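Local coordinates for protein eukaryotic peptide chain release factor GTP-binding subunit (Schizosaccharomyces pombe, PDB 1R5B) that is the GTP-binding subunit of a peptide chain release factor, an elongation factor Tu relative combining a P-loop domain with two beta domains, at residues E290-A295 / G332-L337; V315-D320 / R336-G341. All blocks are in the same frame, centred on the assembly; numbering follows the deposited sequence.

Contact 1. Residues E290-A295 / G332-L337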
loop_
_atom_site.group_PDB
_atom_site.type_symbol
_atom_site.label_atom_id
_atom_site.label_comp_id
_atom_site.label_asym_id
_atom_site.label_seq_id
_atom_site.Cartn_x
_atom_site.Cartn_y
_atom_site.Cartn_z
ATOM N N GLU A 290 -5.270 -8.541 -18.211
ATOM C CA GLU A 290 -5.152 -7.221 -17.604
ATOM C C GLU A 290 -5.544 -7.283 -16.142
ATOM O O GLU A 290 -6.420 -8.050 -15.768
ATOM C CB GLU A 290 -5.997 -6.180 -18.367
ATOM C CG GLU A 290 -7.182 -5.568 -17.611
ATOM C CD GLU A 290 -6.886 -4.187 -17.021
ATOM O OE1 GLU A 290 -7.378 -3.180 -17.612
ATOM O OE2 GLU A 290 -6.178 -4.097 -15.978
ATOM N N GLY A 291 -4.879 -6.471 -15.322
ATOM C CA GLY A 291 -5.176 -6.391 -13.905
ATOM C C GLY A 291 -4.235 -5.471 -13.154
ATOM O O GLY A 291 -3.298 -4.917 -13.728
ATOM N N LYS A 292 -4.503 -5.308 -11.861
ATOM C CA LYS A 292 -3.678 -4.478 -10.978
ATOM C C LYS A 292 -2.876 -5.416 -10.094
ATOM O O LYS A 292 -3.442 -6.268 -9.435
ATOM C CB LYS A 292 -4.566 -3.570 -10.109
ATOM C CG LYS A 292 -3.839 -2.475 -9.269
ATOM C CD LYS A 292 -4.672 -2.076 -8.018
ATOM C CE LYS A 292 -4.150 -0.807 -7.332
ATOM N NZ LYS A 292 -4.671 -0.539 -5.920
ATOM N N ILE A 293 -1.562 -5.252 -10.075
ATOM C CA ILE A 293 -0.706 -6.078 -9.233
ATOM C C ILE A 293 -0.956 -5.716 -7.764
ATOM O O ILE A 293 -0.821 -4.568 -7.384
ATOM C CB ILE A 293 0.758 -5.892 -9.602
ATOM C CG1 ILE A 293 0.958 -6.214 -11.080
ATOM C CG2 ILE A 293 1.620 -6.800 -8.745
ATOM C CD1 ILE A 293 2.355 -5.906 -11.604
ATOM N N GLU A 294 -1.381 -6.692 -6.965
ATOM C CA GLU A 294 -1.668 -6.459 -5.544
ATOM C C GLU A 294 -0.463 -6.686 -4.653
ATOM O O GLU A 294 -0.354 -6.078 -3.591
ATOM C CB GLU A 294 -2.816 -7.342 -5.076
ATOM C CG GLU A 294 -4.131 -7.023 -5.772
ATOM C CD GLU A 294 -4.610 -5.599 -5.545
ATOM O OE1 GLU A 294 -4.315 -4.981 -4.489
ATOM O OE2 GLU A 294 -5.313 -5.108 -6.443
ATOM N N ALA A 295 0.447 -7.532 -5.101
ATOM C CA ALA A 295 1.649 -7.807 -4.356
ATOM C C ALA A 295 2.735 -8.247 -5.303
ATOM O O ALA A 295 2.462 -8.830 -6.346
ATOM C CB ALA A 295 1.372 -8.927 -3.333
ATOM N N GLY A 332 0.739 -2.236 -7.313
ATOM C CA GLY A 332 0.152 -0.917 -7.476
ATOM C C GLY A 332 0.104 -0.477 -8.931
ATOM O O GLY A 332 -0.478 0.549 -9.249
ATOM N N ASP A 333 0.720 -1.247 -9.815
ATOM C CA ASP A 333 0.679 -0.962 -11.238
ATOM C C ASP A 333 -0.503 -1.674 -11.874
ATOM O O ASP A 333 -0.826 -2.807 -11.506
ATOM C CB ASP A 333 1.955 -1.434 -11.927
ATOM C CG ASP A 333 3.172 -0.639 -11.514
ATOM O OD1 ASP A 333 3.037 0.398 -10.832
ATOM O OD2 ASP A 333 4.317 -0.984 -11.844
ATOM N N GLN A 334 -1.138 -0.991 -12.824
ATOM C CA GLN A 334 -2.126 -1.593 -13.704
ATOM C C GLN A 334 -1.406 -2.005 -14.968
ATOM O O GLN A 334 -0.853 -1.175 -15.674
ATOM C CB GLN A 334 -3.266 -0.616 -14.024
ATOM C CG GLN A 334 -4.681 -1.210 -13.769
ATOM C CD GLN A 334 -5.328 -0.684 -12.487
ATOM O OE1 GLN A 334 -4.937 0.365 -11.973
ATOM N NE2 GLN A 334 -6.332 -1.394 -11.991
ATOM N N VAL A 335 -1.411 -3.303 -15.244
ATOM C CA VAL A 335 -0.655 -3.857 -16.354
ATOM C C VAL A 335 -1.517 -4.679 -17.292
ATOM O O VAL A 335 -2.619 -5.090 -16.948
ATOM C CB VAL A 335 0.504 -4.738 -15.851
ATOM C CG1 VAL A 335 1.527 -3.877 -15.111
ATOM C CG2 VAL A 335 -0.006 -5.881 -14.960
ATOM N N ARG A 336 -0.980 -4.896 -18.487
ATOM C CA ARG A 336 -1.566 -5.768 -19.498
ATOM C C ARG A 336 -0.471 -6.734 -19.937
ATOM O O ARG A 336 0.573 -6.311 -20.446
ATOM C CB ARG A 336 -2.073 -4.953 -20.681
ATOM C CG ARG A 336 -3.256 -4.068 -20.331
ATOM C CD ARG A 336 -3.106 -2.620 -20.777
ATOM N NE ARG A 336 -4.163 -1.763 -20.230
ATOM C CZ ARG A 336 -4.862 -0.860 -20.928
ATOM N NH1 ARG A 336 -4.633 -0.660 -22.222
ATOM N NH2 ARG A 336 -5.800 -0.139 -20.322
ATOM N N LEU A 337 -0.713 -8.021 -19.713
ATOM C CA LEU A 337 0.300 -9.041 -19.862
ATOM C C LEU A 337 -0.043 -9.984 -20.999
ATOM O O LEU A 337 -1.062 -10.669 -20.944
ATOM C CB LEU A 337 0.377 -9.851 -18.577
ATOM C CG LEU A 337 0.517 -9.088 -17.254
ATOM C CD1 LEU A 337 0.669 -10.084 -16.136
ATOM C CD2 LEU A 337 1.706 -8.130 -17.276
HETATM O O HOH W 1 -7.781 -3.483 -13.322
HETATM O O HOH W 2 -6.469 -0.813 -17.010
#
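Four backbone hydrogen bonds lace residues 290-295 to 332-337 in antiparallel fashion. Gly291 and Val335 are the hydrogen-bonded pair: Gly291 N reaches Val335 O at 3.1 Å, and Val335 N returns to Gly291 O at 2.9 Å, almost along the C=O axis (171°). The ladder outlasts the strands, Ile293 N donating to Asp333 O and Gly332 N to Ile293 O at 2.8 Å.

The non-hydrogen-bonded pairs Glu290-Arg336 and Lys292-Gln334 share one face. Gln334, bent at chi2 (104°), lays its amide beside the root of Lys292, with Gln334 NE2 3.4 Å from Lys292 CB. A water accepting from Gln334 NE2 donates to Glu290 OE2, the carboxylate standing steeply to the amide (79°). A second water donates to Glu290 OE1 at 2.6 Å and takes a weak bond from Arg336 NH2. With Glu290 OE1 and Arg336 NH2 4.4 Å apart, the opposite charges meet through water, not in a salt bridge. Ile293 and Val335 cross at about a right angle, Ile293 CG1 coming within 4.0 Å of Val335 CG2.

Asp323 holds Arg336 NH1 in a salt bridge, and Ile330 N binds Asp333 OD2. The pairing joins adjacent strands of the beta-barrel domain that follows the P-loop domain, consistent with elongation factor Tu relatives. Tyr444 of helix 443-446 makes a cation-pi contact with Lys292, backbone hydrogen bonds tie Glu290 to strand 275-283, and Ser329 of strand 325-330 packs on Ile293 and Val335.

Contact 2. Residues V315-D320 / R336-G341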
loop_
_atom_site.group_PDB
_atom_site.type_symbol
_atom_site.label_atom_id
_atom_site.label_comp_id
_atom_site.label_asym_id
_atom_site.label_seq_id
_atom_site.Cartn_x
_atom_site.Cartn_y
_atom_site.Cartn_z
ATOM N N VAL A 315 4.683 -15.125 -18.961
ATOM C CA VAL A 315 4.483 -13.734 -19.353
ATOM C C VAL A 315 5.556 -13.301 -20.374
ATOM O O VAL A 315 6.717 -13.139 -20.020
ATOM C CB VAL A 315 4.541 -12.821 -18.115
ATOM C CG1 VAL A 315 4.512 -11.346 -18.510
ATOM C CG2 VAL A 315 3.391 -13.157 -17.174
ATOM N N THR A 316 5.165 -13.120 -21.635
ATOM C CA THR A 316 6.109 -12.740 -22.699
ATOM C C THR A 316 6.206 -11.232 -22.943
ATOM O O THR A 316 7.114 -10.773 -23.647
ATOM C CB THR A 316 5.753 -13.444 -24.037
ATOM O OG1 THR A 316 4.440 -13.062 -24.467
ATOM C CG2 THR A 316 5.671 -14.956 -23.859
ATOM N N ALA A 317 5.270 -10.469 -22.389
ATOM C CA ALA A 317 5.319 -9.016 -22.515
ATOM C C ALA A 317 4.440 -8.315 -21.490
ATOM O O ALA A 317 3.418 -8.847 -21.086
ATOM C CB ALA A 317 4.926 -8.591 -23.928
ATOM N N ILE A 318 4.856 -7.113 -21.100
ATOM C CA ILE A 318 4.135 -6.268 -20.157
ATOM C C ILE A 318 3.875 -4.899 -20.785
ATOM O O ILE A 318 4.745 -4.346 -21.448
ATOM C CB ILE A 318 4.974 -6.085 -18.866
ATOM C CG1 ILE A 318 5.419 -7.444 -18.309
ATOM C CG2 ILE A 318 4.188 -5.304 -17.812
ATOM C CD1 ILE A 318 6.406 -7.338 -17.171
ATOM N N TYR A 319 2.686 -4.353 -20.547
ATOM C CA TYR A 319 2.306 -3.029 -21.054
ATOM C C TYR A 319 1.582 -2.238 -19.964
ATOM O O TYR A 319 0.822 -2.803 -19.181
ATOM C CB TYR A 319 1.380 -3.150 -22.272
ATOM C CG TYR A 319 1.947 -3.910 -23.453
ATOM C CD1 TYR A 319 1.735 -5.281 -23.597
ATOM C CD2 TYR A 319 2.666 -3.252 -24.451
ATOM C CE1 TYR A 319 2.239 -5.980 -24.700
ATOM C CE2 TYR A 319 3.175 -3.942 -25.555
ATOM C CZ TYR A 319 2.959 -5.302 -25.673
ATOM O OH TYR A 319 3.471 -5.977 -26.752
ATOM N N ASP A 320 1.806 -0.928 -19.921
ATOM C CA ASP A 320 1.124 -0.079 -18.934
ATOM C C ASP A 320 -0.182 0.438 -19.519
ATOM O O ASP A 320 -0.505 0.137 -20.673
ATOM C CB ASP A 320 2.013 1.088 -18.494
ATOM C CG ASP A 320 2.471 1.940 -19.647
ATOM O OD1 ASP A 320 1.725 2.081 -20.638
ATOM O OD2 ASP A 320 3.580 2.504 -19.652
ATOM N N ARG A 336 -0.980 -4.896 -18.487
ATOM C CA ARG A 336 -1.566 -5.768 -19.498
ATOM C C ARG A 336 -0.471 -6.734 -19.937
ATOM O O ARG A 336 0.573 -6.311 -20.446
ATOM C CB ARG A 336 -2.073 -4.953 -20.681
ATOM C CG ARG A 336 -3.256 -4.068 -20.331
ATOM C CD ARG A 336 -3.106 -2.620 -20.777
ATOM N NE ARG A 336 -4.163 -1.763 -20.230
ATOM C CZ ARG A 336 -4.862 -0.860 -20.928
ATOM N NH1 ARG A 336 -4.633 -0.660 -22.222
ATOM N NH2 ARG A 336 -5.800 -0.139 -20.322
ATOM N N LEU A 337 -0.713 -8.021 -19.713
ATOM C CA LEU A 337 0.300 -9.041 -19.862
ATOM C C LEU A 337 -0.043 -9.984 -20.999
ATOM O O LEU A 337 -1.062 -10.669 -20.944
ATOM C CB LEU A 337 0.377 -9.851 -18.577
ATOM C CG LEU A 337 0.517 -9.088 -17.254
ATOM C CD1 LEU A 337 0.669 -10.084 -16.136
ATOM C CD2 LEU A 337 1.706 -8.130 -17.276
ATOM N N ARG A 338 0.784 -10.030 -22.036
ATOM C CA ARG A 338 0.673 -11.127 -22.984
ATOM C C ARG A 338 1.226 -12.383 -22.325
ATOM O O ARG A 338 2.261 -12.337 -21.666
ATOM C CB ARG A 338 1.411 -10.852 -24.295
ATOM C CG ARG A 338 1.221 -11.979 -25.312
ATOM C CD ARG A 338 1.711 -11.681 -26.716
ATOM N NE ARG A 338 0.962 -10.590 -27.335
ATOM C CZ ARG A 338 1.330 -9.314 -27.344
ATOM N NH1 ARG A 338 2.448 -8.917 -26.756
ATOM N NH2 ARG A 338 0.564 -8.419 -27.951
ATOM N N VAL A 339 0.527 -13.497 -22.507
ATOM C CA VAL A 339 0.926 -14.770 -21.913
ATOM C C VAL A 339 0.946 -15.888 -22.944
ATOM O O VAL A 339 0.286 -15.811 -23.965
ATOM C CB VAL A 339 0.014 -15.173 -20.723
ATOM C CG1 VAL A 339 0.078 -14.120 -19.637
ATOM C CG2 VAL A 339 -1.429 -15.395 -21.163
ATOM N N ARG A 340 1.706 -16.930 -22.639
ATOM C CA ARG A 340 1.958 -18.037 -23.549
ATOM C C ARG A 340 1.725 -19.355 -22.821
ATOM O O ARG A 340 2.104 -19.496 -21.649
ATOM C CB ARG A 340 3.404 -17.966 -24.048
ATOM C CG ARG A 340 3.821 -19.091 -24.973
ATOM C CD ARG A 340 5.311 -19.137 -25.225
ATOM N NE ARG A 340 5.682 -18.450 -26.463
ATOM C CZ ARG A 340 6.208 -19.028 -27.544
ATOM N NH1 ARG A 340 6.446 -20.340 -27.592
ATOM N NH2 ARG A 340 6.499 -18.281 -28.602
ATOM N N GLY A 341 1.116 -20.315 -23.532
ATOM C CA GLY A 341 0.796 -21.638 -22.992
ATOM C C GLY A 341 -0.692 -21.966 -23.059
ATOM O O GLY A 341 -1.476 -21.306 -23.783
HETATM O O HOH W 3 4.922 -10.722 -26.667
#
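The backbone bonds between strands 315-319 and 336-340 are regular at one end and bulged at the other. Tyr319 and Arg336 form a hydrogen-bonded pair, Arg336 N giving to Tyr319 O at 2.8 Å and Tyr319 N giving to Arg336 O, both in the carbonyl plane. Ala317 O receives a weak bond from Arg338 N. Beyond it the register slips by one residue, a beta bulge, so that Thr316 N also donates across to Arg338 O; at 3.0 Å this donor sits 34° above the carbonyl plane.

Apolar packing occupies the face of Val315, Ile318, Leu337 and Val339. Leu337 runs alongside Ile318, the two side chains heading in the same direction, with Leu337 CD2 3.8 Å from Ile318 CG2. Val315 CG2 stands 4.2 Å from Val339 CG1.

The other face carries Arg336, Arg338 and Tyr319, with Ala317 CB at the guanidinium edge of Arg338. Arg338 starts with CG anti to the backbone N and bends at chi3, which brings NH1 to the ring edge of Tyr319. The bond from Arg338 NH1 to Tyr319 OH is 3.1 Å long and nearly straight (174°), in the guanidinium plane, although ring and guanidinium planes are 89° apart. A water accepts from the same NH1 and also bonds to Thr316 OG1, which lies 3.5 Å from Arg338 CG. Arg338 NE binds weakly to Leu285 O.

The strand pair thus sets hydrocarbon against a hydrated arginine-phenol network; the donated N-H uses the phenol oxygen as acceptor and would polarise its O-H, with Tyr319 probably neutral.

Overall arrangement
Contacts 1 and 2 lie on the two edges of one strand, 334-340, which pairs with 287-292 through contact 1 and with 311-319 through contact 2. Arg336 and Leu337 belong to both, and the contact centres are about 11 Å apart. Packing joins them directly: Val335 CG1 of contact 1 lies 4.1 Å from Ile318 CG2 of contact 2. Together they stitch three neighbouring strands of a curled antiparallel sheet, consistent with the second-domain beta barrel of elongation factor Tu relatives. The centre of contact 2 lies about 24 Å from the centre of the chain, that of contact 1 about 14 Å. Neither belongs to the P-loop domain, whose probable Walker A residues include Lys56 and Ser57.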